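Local atomic coordinates of dally-like, isoform A (Drosophila melanogaster, PDB entry 6XTZ), a protein that probably acts as a GPI-anchored cell-surface proteoglycan of the glypican family, binds Wnt and Hedgehog proteins, and shields the palmitoleate lipid of Wnt. Residues A[14-17]-A[18-22]; A[170-173]-A[174-178]. The protein carries 5 engineered substitutions. All coordinates share one frame; numbering follows the deposited sequence.

Contact 1 (A[14-17]-A[18-22])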
# COMPACT_ATOMS: atom_id res chain seq x y z
N THR A 14 -0.91 15.42 44.20
CA THR A 14 -0.53 16.80 43.93
C THR A 14 0.66 16.89 42.99
O THR A 14 0.76 17.84 42.21
CB THR A 14 -0.23 17.54 45.24
OG1 THR A 14 0.23 18.86 44.95
CG2 THR A 14 0.83 16.80 46.05
N HIS A 15 1.56 15.90 43.03
CA HIS A 15 2.70 15.91 42.12
C HIS A 15 2.29 15.53 40.70
O HIS A 15 2.90 16.00 39.74
CB HIS A 15 3.78 14.95 42.62
CG HIS A 15 3.37 13.51 42.60
ND1 HIS A 15 2.54 12.96 43.55
CD2 HIS A 15 3.69 12.51 41.75
CE1 HIS A 15 2.36 11.68 43.28
NE2 HIS A 15 3.04 11.38 42.19
N ILE A 16 1.26 14.69 40.56
CA ILE A 16 0.79 14.30 39.23
C ILE A 16 0.24 15.50 38.48
O ILE A 16 0.51 15.68 37.28
CB ILE A 16 -0.25 13.17 39.35
CG1 ILE A 16 0.36 11.94 40.02
CG2 ILE A 16 -0.81 12.81 37.99
CD1 ILE A 16 -0.61 10.79 40.20
N PHE A 17 -0.54 16.34 39.16
CA PHE A 17 -1.11 17.52 38.51
C PHE A 17 -0.02 18.51 38.12
O PHE A 17 -0.08 19.11 37.04
CB PHE A 17 -2.14 18.18 39.42
CG PHE A 17 -3.33 17.31 39.72
CD1 PHE A 17 -3.91 16.55 38.72
CD2 PHE A 17 -3.86 17.25 41.00
CE1 PHE A 17 -5.00 15.74 38.99
CE2 PHE A 17 -4.95 16.45 41.27
CZ PHE A 17 -5.52 15.69 40.27
N GLN A 18 0.98 18.69 38.98
CA GLN A 18 2.10 19.57 38.65
C GLN A 18 2.90 19.03 37.48
O GLN A 18 3.43 19.80 36.67
CB GLN A 18 3.00 19.78 39.86
CG GLN A 18 2.34 20.54 41.00
CD GLN A 18 3.25 20.72 42.20
OE1 GLN A 18 4.34 20.15 42.26
NE2 GLN A 18 2.80 21.50 43.17
N ALA A 19 3.01 17.70 37.36
CA ALA A 19 3.69 17.10 36.22
C ALA A 19 2.90 17.28 34.93
O ALA A 19 3.49 17.22 33.84
CB ALA A 19 3.94 15.62 36.47
N ARG A 20 1.59 17.51 35.02
CA ARG A 20 0.74 17.72 33.86
C ARG A 20 0.63 19.18 33.47
O ARG A 20 -0.19 19.52 32.61
CB ARG A 20 -0.65 17.13 34.11
CG ARG A 20 -0.66 15.62 34.27
CD ARG A 20 -2.01 15.11 34.75
NE ARG A 20 -2.03 13.66 34.88
CZ ARG A 20 -3.07 12.97 35.35
NH1 ARG A 20 -4.17 13.60 35.74
NH2 ARG A 20 -3.00 11.65 35.44
N GLY A 21 1.44 20.06 34.06
CA GLY A 21 1.43 21.46 33.72
C GLY A 21 0.51 22.33 34.54
O GLY A 21 0.36 23.52 34.22
N ILE A 22 -0.12 21.79 35.57
CA ILE A 22 -1.05 22.54 36.41
C ILE A 22 -0.26 23.22 37.53
O ILE A 22 0.48 22.56 38.26
CB ILE A 22 -2.14 21.63 36.98
CG1 ILE A 22 -2.86 20.88 35.86
CG2 ILE A 22 -3.13 22.44 37.81
CD1 ILE A 22 -3.90 19.89 36.34
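Arg20 lies alongside Ile16, one helical turn earlier, and both side chains point the same way. Arg20 CB lies near the carbonyl oxygens of Ile16 and Phe17. Arg20 CG is 3.2 Å from Ile16 O, and Arg20 CD stays near that oxygen. With the chain extended from CG to NE, the guanidinium arrives flat against the methyl CG2 of Ile16, which sits over one of its faces, 3.4 Å from Arg20 NE. Ile16 can offer that methyl because its CG2 stands anti to the backbone N (chi1 -61° for CG1). At the tip, Arg20 NH1 lies 4.0 Å from Phe17 CE1, with ring and guanidinium planes 68° apart. The same NH1 donates a hydrogen bond to the carbonyl of His235.

At its C-terminal end, helix 14-19 closes with a Schellman motif. Ile22 N returns to Phe17 O at 3.1 Å, and Gly21 N bonds to Gln18 O. Gly21 takes the positive phi of the C-prime position, where a CB would jam against the preceding carbonyl. The reversal sets CD1 of Ile22 beside CB of Phe17, 3.9 Å away, and both side chains pack on Met53 of helix 51-110. Arginine suits its place because its aliphatic stem and guanidinium face accept apolar neighbours while NH1 still reaches His235; that carbonyl probably offsets part of the charge, while the methyl and the ring limit how the guanidinium can turn.

Contact 2 (A[170-173]-A[174-178])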
# COMPACT_ATOMS: atom_id res chain seq x y z
N ARG A 170 -1.18 -5.49 -47.09
CA ARG A 170 -2.26 -5.57 -46.10
C ARG A 170 -2.87 -6.96 -46.06
O ARG A 170 -3.29 -7.43 -45.00
CB ARG A 170 -3.33 -4.53 -46.42
CG ARG A 170 -2.81 -3.11 -46.56
CD ARG A 170 -3.93 -2.17 -46.97
NE ARG A 170 -3.46 -0.81 -47.19
CZ ARG A 170 -4.24 0.19 -47.59
NH1 ARG A 170 -5.53 -0.01 -47.81
NH2 ARG A 170 -3.72 1.40 -47.76
N CYS A 171 -2.93 -7.64 -47.21
CA CYS A 171 -3.39 -9.02 -47.24
C CYS A 171 -2.44 -9.93 -46.47
O CYS A 171 -2.87 -10.82 -45.74
CB CYS A 171 -3.54 -9.50 -48.69
SG CYS A 171 -4.32 -11.12 -48.87
N VAL A 172 -1.13 -9.70 -46.61
CA VAL A 172 -0.15 -10.46 -45.84
C VAL A 172 -0.31 -10.16 -44.35
O VAL A 172 -0.25 -11.06 -43.51
CB VAL A 172 1.28 -10.16 -46.33
CG1 VAL A 172 2.29 -10.98 -45.54
CG2 VAL A 172 1.40 -10.45 -47.82
N SER A 173 -0.51 -8.89 -44.01
CA SER A 173 -0.71 -8.52 -42.61
C SER A 173 -1.97 -9.16 -42.05
O SER A 173 -1.96 -9.71 -40.94
CB SER A 173 -0.76 -7.00 -42.47
OG SER A 173 -0.91 -6.61 -41.12
N GLU A 174 -3.07 -9.09 -42.80
CA GLU A 174 -4.32 -9.69 -42.34
C GLU A 174 -4.22 -11.21 -42.24
O GLU A 174 -4.83 -11.81 -41.34
CB GLU A 174 -5.47 -9.29 -43.26
CG GLU A 174 -6.06 -7.92 -42.97
CD GLU A 174 -6.87 -7.90 -41.69
OE1 GLU A 174 -7.31 -8.98 -41.24
OE2 GLU A 174 -7.07 -6.80 -41.13
N HIS A 175 -3.46 -11.84 -43.13
CA HIS A 175 -3.33 -13.29 -43.09
C HIS A 175 -2.33 -13.75 -42.04
O HIS A 175 -2.48 -14.84 -41.49
CB HIS A 175 -2.94 -13.82 -44.47
CG HIS A 175 -4.05 -13.77 -45.48
ND1 HIS A 175 -4.04 -14.52 -46.64
CD2 HIS A 175 -5.21 -13.07 -45.49
CE1 HIS A 175 -5.14 -14.27 -47.32
NE2 HIS A 175 -5.87 -13.40 -46.65
N MET A 176 -1.31 -12.93 -41.75
CA MET A 176 -0.37 -13.28 -40.69
C MET A 176 -0.98 -13.17 -39.30
O MET A 176 -0.36 -13.63 -38.33
CB MET A 176 0.87 -12.39 -40.78
CG MET A 176 1.81 -12.74 -41.92
SD MET A 176 2.45 -14.42 -41.79
CE MET A 176 3.48 -14.49 -43.26
N LYS A 177 -2.17 -12.57 -39.17
CA LYS A 177 -2.80 -12.46 -37.86
C LYS A 177 -3.25 -13.82 -37.34
O LYS A 177 -3.19 -14.08 -36.13
CB LYS A 177 -3.99 -11.50 -37.93
CG LYS A 177 -3.60 -10.04 -38.14
CD LYS A 177 -4.80 -9.12 -38.03
CE LYS A 177 -4.40 -7.66 -38.13
NZ LYS A 177 -5.56 -6.75 -37.94
N GLU A 178 -3.70 -14.71 -38.23
CA GLU A 178 -4.16 -16.03 -37.84
C GLU A 178 -3.09 -17.10 -37.98
O GLU A 178 -3.26 -18.20 -37.44
CB GLU A 178 -5.39 -16.43 -38.66
CG GLU A 178 -5.16 -16.46 -40.17
CD GLU A 178 -6.38 -16.92 -40.94
OE1 GLU A 178 -6.36 -16.85 -42.19
OE2 GLU A 178 -7.36 -17.35 -40.30
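Cys171 SG sits over one face of the His175 ring, 3.8 Å from its centroid and 22° off the ring normal. The sulfur is displaced toward the rim, so its nearest ring atom is NE2, at 3.5 Å. Two torsions make this sulfur-aromatic contact: Cys171 holds SG anti to its own N (chi1 -172°), which swings the sulfur along the helix toward the next turn, and His175 keeps CG beside its backbone N, laying the ring back over Cys171. A flat aromatic ring can offer a face to the sulfur, which is bonded to Cys322 on helix 296-322; His175 touches that cysteine too.

Residues 170-178 take in nearly all of the short helix 169-176 in the all-helical glypican core, tied by the disulfide to a long helix. Regular i to i+4 bonds run through it, among them Met176 N to Val172 O at 2.8 Å. On the buried side Met176 CG, set beside the backbone N by chi1 (-74°), lies 4.1 Å from Val172 CG1; the bend at chi2 then turns the flexible end of the chain among Tyr151, Ile314 and Val318. Ser173 is small enough to lie against helix 139-158, where its OG hydrogen-bonds to Asn148 OD1. On the exposed side Glu174 also bends at chi2, whereas Lys177 is fully extended, and their ends form a long salt bridge, Lys177 NZ to Glu174 OE2 3.5 Å.

Overall arrangement
Contacts 1 and 2 occupy opposite sides of the centre of this elongated, mainly helical chain without strands, their centres about 86 Å apart and their nearest atoms about 75 Å apart. They come in series: helix 14-19 precedes the long helix 51-110, and helix 169-176 follows helix 139-158. The short helix of contact 1 lies against helix 51-110 and the single turn 236-239, that of contact 2 against helices 139-158 and 296-322. Both belong to the glypican fold but have no helix in common. Contact 1 has an N-linked sugar nearby. The residues lining the palmitoleoyl-serine pocket belong to neither, so both contacts join short helices to the body of the fold, toward its two ends.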